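Local coordinates for LYND (Lyngbya aestuarii, PDB 4V1T), which is probably a YcaO-type cyclodehydratase that uses ATP and magnesium to turn cysteine residues of a precursor peptide into thiazoline rings, at residues R427-K439 with Y506-L518. Numbering follows the deposited sequence.
Sequences RYSGIFQGDEPRK and YLPTALCYYHYPL
The F432 ring takes the edge of Y516 on one face in a T-shaped pair, centroids 4.9 Å apart and planes at 75°. The backbone N of G434 lies over its opposite face, and P517 CD comes obliquely, 3.8 Å from F432 CD2. Y513 CB lies at the F432 edge, as does R438 NH1, whose guanidinium is doubtfully placed. F432 chi1 is near 180°, CG opposite the backbone N, which sets its side chain beside that of Y516. The Y513 ring carries E436 CG over one face, 3.5 Å from the centroid, a CH-pi contact. G430 O lies at its edge. E436 bends at chi2 (74°); OE2 accepts Q433 N, OE1 accepts G434 N, and OE2 forms a salt bridge with R722. With an alanine at Y513, the E436 methylene would probably lose its aromatic platform and a gap open beside P437. Two backbone bonds join the segments: Y514 N to G430 O (2.8 Å) and F432 N to Y514 O (3.0 Å). The Y514 ring meets R427 O edge-on, CE2 at 3.5 Å. R427 itself lies near a bound magnesium ion and a phosphate, the latter probably from the crystallisation liquor. This is a single beta bridge between I431 and Y514, joining the chain following helix 413-429 to the chain beyond strand 503-508 in the YcaO domain.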
loop_
_atom_site.group_PDB
_atom_site.type_symbol
_atom_site.label_atom_id
_atom_site.label_comp_id
_atom_site.label_asym_id
_atom_site.label_seq_id
_atom_site.Cartn_x
_atom_site.Cartn_y
_atom_site.Cartn_z
ATOM N N ARG B 427 -22.566 -2.852 -0.174
ATOM C CA ARG B 427 -23.352 -3.518 -1.193
ATOM C C ARG B 427 -23.375 -5.023 -0.984
ATOM O O ARG B 427 -24.408 -5.659 -1.166
ATOM C CB ARG B 427 -22.822 -3.187 -2.588
ATOM C CG ARG B 427 -22.875 -1.704 -2.939
ATOM C CD ARG B 427 -24.280 -1.211 -3.250
ATOM N NE ARG B 427 -24.330 0.254 -3.296
ATOM C CZ ARG B 427 -23.849 0.996 -4.295
ATOM N NH1 ARG B 427 -23.271 0.422 -5.351
ATOM N NH2 ARG B 427 -23.938 2.321 -4.242
ATOM N N TYR B 428 -22.252 -5.599 -0.578
ATOM C CA TYR B 428 -22.195 -7.037 -0.323
ATOM C C TYR B 428 -23.095 -7.446 0.845
ATOM O O TYR B 428 -23.835 -8.420 0.756
ATOM C CB TYR B 428 -20.757 -7.489 -0.056
ATOM C CG TYR B 428 -20.670 -8.876 0.559
ATOM C CD1 TYR B 428 -20.651 -10.010 -0.238
ATOM C CD2 TYR B 428 -20.623 -9.044 1.940
ATOM C CE1 TYR B 428 -20.586 -11.274 0.318
ATOM C CE2 TYR B 428 -20.559 -10.307 2.511
ATOM C CZ TYR B 428 -20.536 -11.419 1.697
ATOM O OH TYR B 428 -20.467 -12.669 2.262
ATOM N N SER B 429 -23.025 -6.686 1.928
ATOM C CA SER B 429 -23.706 -7.028 3.170
ATOM C C SER B 429 -25.217 -7.001 3.038
ATOM O O SER B 429 -25.920 -7.576 3.853
ATOM C CB SER B 429 -23.270 -6.069 4.284
ATOM O OG SER B 429 -21.888 -6.229 4.578
ATOM N N GLY B 430 -25.710 -6.328 2.007
ATOM C CA GLY B 430 -27.138 -6.217 1.777
ATOM C C GLY B 430 -27.728 -7.373 0.990
ATOM O O GLY B 430 -28.947 -7.475 0.857
ATOM N N ILE B 431 -26.870 -8.240 0.460
ATOM C CA ILE B 431 -27.319 -9.328 -0.390
ATOM C C ILE B 431 -27.918 -10.468 0.419
ATOM O O ILE B 431 -27.394 -10.854 1.460
ATOM C CB ILE B 431 -26.179 -9.867 -1.260
ATOM C CG1 ILE B 431 -25.645 -8.763 -2.180
ATOM C CG2 ILE B 431 -26.661 -11.051 -2.103
ATOM C CD1 ILE B 431 -24.302 -9.083 -2.813
ATOM N N PHE B 432 -29.014 -11.016 -0.086
ATOM C CA PHE B 432 -29.727 -12.085 0.598
ATOM C C PHE B 432 -28.959 -13.400 0.482
ATOM O O PHE B 432 -28.803 -13.934 -0.611
ATOM C CB PHE B 432 -31.139 -12.221 0.024
ATOM C CG PHE B 432 -31.959 -13.307 0.661
ATOM C CD1 PHE B 432 -32.514 -13.135 1.917
ATOM C CD2 PHE B 432 -32.192 -14.492 -0.011
ATOM C CE1 PHE B 432 -33.280 -14.130 2.491
ATOM C CE2 PHE B 432 -32.946 -15.493 0.562
ATOM C CZ PHE B 432 -33.492 -15.309 1.814
ATOM N N GLN B 433 -28.484 -13.916 1.615
ATOM C CA GLN B 433 -27.741 -15.178 1.653
ATOM C C GLN B 433 -28.638 -16.380 1.971
ATOM O O GLN B 433 -28.351 -17.506 1.556
ATOM C CB GLN B 433 -26.622 -15.104 2.690
ATOM C CG GLN B 433 -25.611 -13.998 2.449
ATOM C CD GLN B 433 -24.493 -14.003 3.473
ATOM O OE1 GLN B 433 -24.304 -14.982 4.202
ATOM N NE2 GLN B 433 -23.743 -12.906 3.537
ATOM N N GLY B 434 -29.711 -16.132 2.715
ATOM C CA GLY B 434 -30.645 -17.175 3.099
ATOM C C GLY B 434 -30.719 -17.425 4.601
ATOM O O GLY B 434 -31.447 -18.307 5.040
ATOM N N ASP B 435 -29.982 -16.645 5.387
ATOM C CA ASP B 435 -29.956 -16.794 6.846
ATOM C C ASP B 435 -30.473 -15.551 7.566
ATOM O O ASP B 435 -30.311 -15.418 8.770
ATOM C CB ASP B 435 -28.530 -17.101 7.315
ATOM C CG ASP B 435 -27.550 -15.997 6.969
ATOM O OD1 ASP B 435 -27.907 -15.113 6.155
ATOM O OD2 ASP B 435 -26.417 -16.014 7.508
ATOM N N GLU B 436 -31.092 -14.646 6.821
ATOM C CA GLU B 436 -31.563 -13.396 7.372
ATOM C C GLU B 436 -32.804 -13.622 8.231
ATOM O O GLU B 436 -33.589 -14.553 7.964
ATOM C CB GLU B 436 -31.880 -12.400 6.248
ATOM C CG GLU B 436 -30.669 -11.883 5.478
ATOM C CD GLU B 436 -30.073 -12.903 4.529
ATOM O OE1 GLU B 436 -30.661 -13.990 4.362
ATOM O OE2 GLU B 436 -29.004 -12.621 3.949
ATOM N N PRO B 437 -32.997 -12.778 9.264
ATOM C CA PRO B 437 -34.147 -12.934 10.160
ATOM C C PRO B 437 -35.471 -12.866 9.417
ATOM O O PRO B 437 -35.771 -11.864 8.771
ATOM C CB PRO B 437 -34.002 -11.761 11.133
ATOM C CG PRO B 437 -33.128 -10.781 10.443
ATOM C CD PRO B 437 -32.188 -11.603 9.625
ATOM N N ARG B 438 -36.247 -13.940 9.516
ATOM C CA ARG B 438 -37.465 -14.103 8.731
ATOM C C ARG B 438 -38.532 -14.822 9.530
ATOM O O ARG B 438 -38.218 -15.668 10.376
ATOM C CB ARG B 438 -37.175 -14.932 7.475
ATOM C CG ARG B 438 -36.617 -14.162 6.313
ATOM C CD ARG B 438 -36.192 -15.125 5.223
ATOM N NE ARG B 438 -35.069 -15.946 5.651
ATOM C CZ ARG B 438 -34.634 -17.010 4.997
ATOM N NH1 ARG B 438 -35.225 -17.397 3.884
ATOM N NH2 ARG B 438 -33.604 -17.685 5.462
ATOM N N LYS B 439 -39.788 -14.494 9.236
ATOM C CA LYS B 439 -40.923 -15.228 9.763
ATOM C C LYS B 439 -42.026 -15.257 8.703
ATOM O O LYS B 439 -42.390 -14.225 8.159
ATOM C CB LYS B 439 -41.433 -14.597 11.059
ATOM C CG LYS B 439 -42.498 -15.431 11.757
ATOM C CD LYS B 439 -42.649 -15.061 13.226
ATOM C CE LYS B 439 -43.215 -13.663 13.392
ATOM N NZ LYS B 439 -43.475 -13.350 14.824
ATOM N N TYR B 506 -42.355 -4.892 11.014
ATOM C CA TYR B 506 -42.089 -5.895 9.991
ATOM C C TYR B 506 -42.274 -5.357 8.577
ATOM O O TYR B 506 -43.303 -4.751 8.255
ATOM C CB TYR B 506 -43.001 -7.105 10.181
ATOM C CG TYR B 506 -42.674 -7.924 11.395
ATOM C CD1 TYR B 506 -41.680 -8.896 11.356
ATOM C CD2 TYR B 506 -43.356 -7.730 12.584
ATOM C CE1 TYR B 506 -41.374 -9.652 12.474
ATOM C CE2 TYR B 506 -43.062 -8.478 13.709
ATOM C CZ TYR B 506 -42.071 -9.435 13.653
ATOM O OH TYR B 506 -41.789 -10.171 14.781
ATOM N N LEU B 507 -41.263 -5.591 7.745
ATOM C CA LEU B 507 -41.343 -5.339 6.316
ATOM C C LEU B 507 -41.149 -6.652 5.579
ATOM O O LEU B 507 -40.509 -7.566 6.104
ATOM C CB LEU B 507 -40.276 -4.337 5.863
ATOM C CG LEU B 507 -40.585 -2.858 6.082
ATOM C CD1 LEU B 507 -40.170 -2.450 7.471
ATOM C CD2 LEU B 507 -39.871 -1.998 5.061
ATOM N N PRO B 508 -41.679 -6.747 4.339
ATOM C CA PRO B 508 -41.363 -7.943 3.552
ATOM C C PRO B 508 -39.847 -8.087 3.353
ATOM O O PRO B 508 -39.161 -7.100 3.118
ATOM C CB PRO B 508 -42.109 -7.720 2.228
ATOM C CG PRO B 508 -42.511 -6.283 2.217
ATOM C CD PRO B 508 -42.605 -5.843 3.638
ATOM N N THR B 509 -39.345 -9.309 3.470
ATOM C CA THR B 509 -37.927 -9.591 3.318
ATOM C C THR B 509 -37.427 -9.106 1.964
ATOM O O THR B 509 -36.264 -8.721 1.823
ATOM C CB THR B 509 -37.650 -11.102 3.483
ATOM O OG1 THR B 509 -38.186 -11.557 4.736
ATOM C CG2 THR B 509 -36.170 -11.391 3.464
ATOM N N ALA B 510 -38.316 -9.098 0.976
ATOM C CA ALA B 510 -37.959 -8.700 -0.384
ATOM C C ALA B 510 -37.509 -7.242 -0.464
ATOM O O ALA B 510 -36.796 -6.858 -1.394
ATOM C CB ALA B 510 -39.131 -8.945 -1.321
ATOM N N LEU B 511 -37.942 -6.430 0.498
ATOM C CA LEU B 511 -37.552 -5.020 0.549
ATOM C C LEU B 511 -36.258 -4.781 1.333
ATOM O O LEU B 511 -35.585 -3.776 1.126
ATOM C CB LEU B 511 -38.668 -4.182 1.175
ATOM C CG LEU B 511 -39.770 -3.674 0.240
ATOM C CD1 LEU B 511 -40.789 -2.904 1.050
ATOM C CD2 LEU B 511 -39.208 -2.787 -0.861
ATOM N N CYS B 512 -35.929 -5.708 2.224
ATOM C CA CYS B 512 -34.850 -5.518 3.189
ATOM C C CYS B 512 -33.477 -5.957 2.681
ATOM O O CYS B 512 -32.466 -5.529 3.217
ATOM C CB CYS B 512 -35.179 -6.280 4.474
ATOM S SG CYS B 512 -36.682 -5.708 5.303
ATOM N N TYR B 513 -33.446 -6.808 1.663
ATOM C CA TYR B 513 -32.192 -7.336 1.138
ATOM C C TYR B 513 -32.208 -7.405 -0.380
ATOM O O TYR B 513 -33.271 -7.499 -0.995
ATOM C CB TYR B 513 -31.930 -8.721 1.714
ATOM C CG TYR B 513 -31.950 -8.750 3.222
ATOM C CD1 TYR B 513 -30.827 -8.371 3.959
ATOM C CD2 TYR B 513 -33.094 -9.142 3.914
ATOM C CE1 TYR B 513 -30.841 -8.390 5.340
ATOM C CE2 TYR B 513 -33.116 -9.169 5.294
ATOM C CZ TYR B 513 -31.988 -8.788 6.000
ATOM O OH TYR B 513 -31.999 -8.806 7.367
ATOM N N TYR B 514 -31.020 -7.357 -0.973
ATOM C CA TYR B 514 -30.875 -7.489 -2.420
ATOM C C TYR B 514 -31.150 -8.915 -2.872
ATOM O O TYR B 514 -30.810 -9.879 -2.176
ATOM C CB TYR B 514 -29.457 -7.101 -2.879
ATOM C CG TYR B 514 -29.064 -5.667 -2.613
ATOM C CD1 TYR B 514 -29.898 -4.623 -2.966
ATOM C CD2 TYR B 514 -27.846 -5.360 -2.006
ATOM C CE1 TYR B 514 -29.539 -3.314 -2.727
ATOM C CE2 TYR B 514 -27.484 -4.055 -1.759
ATOM C CZ TYR B 514 -28.330 -3.036 -2.127
ATOM O OH TYR B 514 -27.961 -1.733 -1.893
ATOM N N HIS B 515 -31.730 -9.034 -4.062
ATOM C CA HIS B 515 -31.882 -10.308 -4.739
ATOM C C HIS B 515 -32.578 -11.360 -3.885
ATOM O O HIS B 515 -32.154 -12.503 -3.850
ATOM C CB HIS B 515 -30.518 -10.833 -5.212
ATOM C CG HIS B 515 -29.795 -9.887 -6.118
ATOM N ND1 HIS B 515 -28.773 -9.076 -5.682
ATOM C CD2 HIS B 515 -29.966 -9.605 -7.431
ATOM C CE1 HIS B 515 -28.334 -8.342 -6.688
ATOM N NE2 HIS B 515 -29.043 -8.642 -7.761
ATOM N N TYR B 516 -33.649 -10.964 -3.201
ATOM C CA TYR B 516 -34.511 -11.925 -2.524
ATOM C C TYR B 516 -35.381 -12.574 -3.578
ATOM O O TYR B 516 -36.065 -11.875 -4.302
ATOM C CB TYR B 516 -35.379 -11.244 -1.473
ATOM C CG TYR B 516 -36.358 -12.178 -0.812
ATOM C CD1 TYR B 516 -35.977 -12.965 0.272
ATOM C CD2 TYR B 516 -37.660 -12.289 -1.275
ATOM C CE1 TYR B 516 -36.868 -13.832 0.873
ATOM C CE2 TYR B 516 -38.555 -13.152 -0.675
ATOM C CZ TYR B 516 -38.150 -13.919 0.398
ATOM O OH TYR B 516 -39.018 -14.781 1.002
ATOM N N PRO B 517 -35.377 -13.909 -3.668
ATOM C CA PRO B 517 -36.167 -14.526 -4.735
ATOM C C PRO B 517 -37.667 -14.567 -4.430
ATOM O O PRO B 517 -38.065 -15.040 -3.359
ATOM C CB PRO B 517 -35.599 -15.953 -4.818
ATOM C CG PRO B 517 -34.697 -16.127 -3.617
ATOM C CD PRO B 517 -34.858 -14.922 -2.736
ATOM N N LEU B 518 -38.471 -14.064 -5.360
ATOM C CA LEU B 518 -39.931 -14.153 -5.273
ATOM C C LEU B 518 -40.476 -15.024 -6.397
ATOM O O LEU B 518 -39.865 -15.115 -7.456
ATOM C CB LEU B 518 -40.558 -12.764 -5.338
ATOM C CG LEU B 518 -40.382 -11.888 -4.095
ATOM C CD1 LEU B 518 -40.920 -10.496 -4.352
ATOM C CD2 LEU B 518 -41.084 -12.497 -2.889
#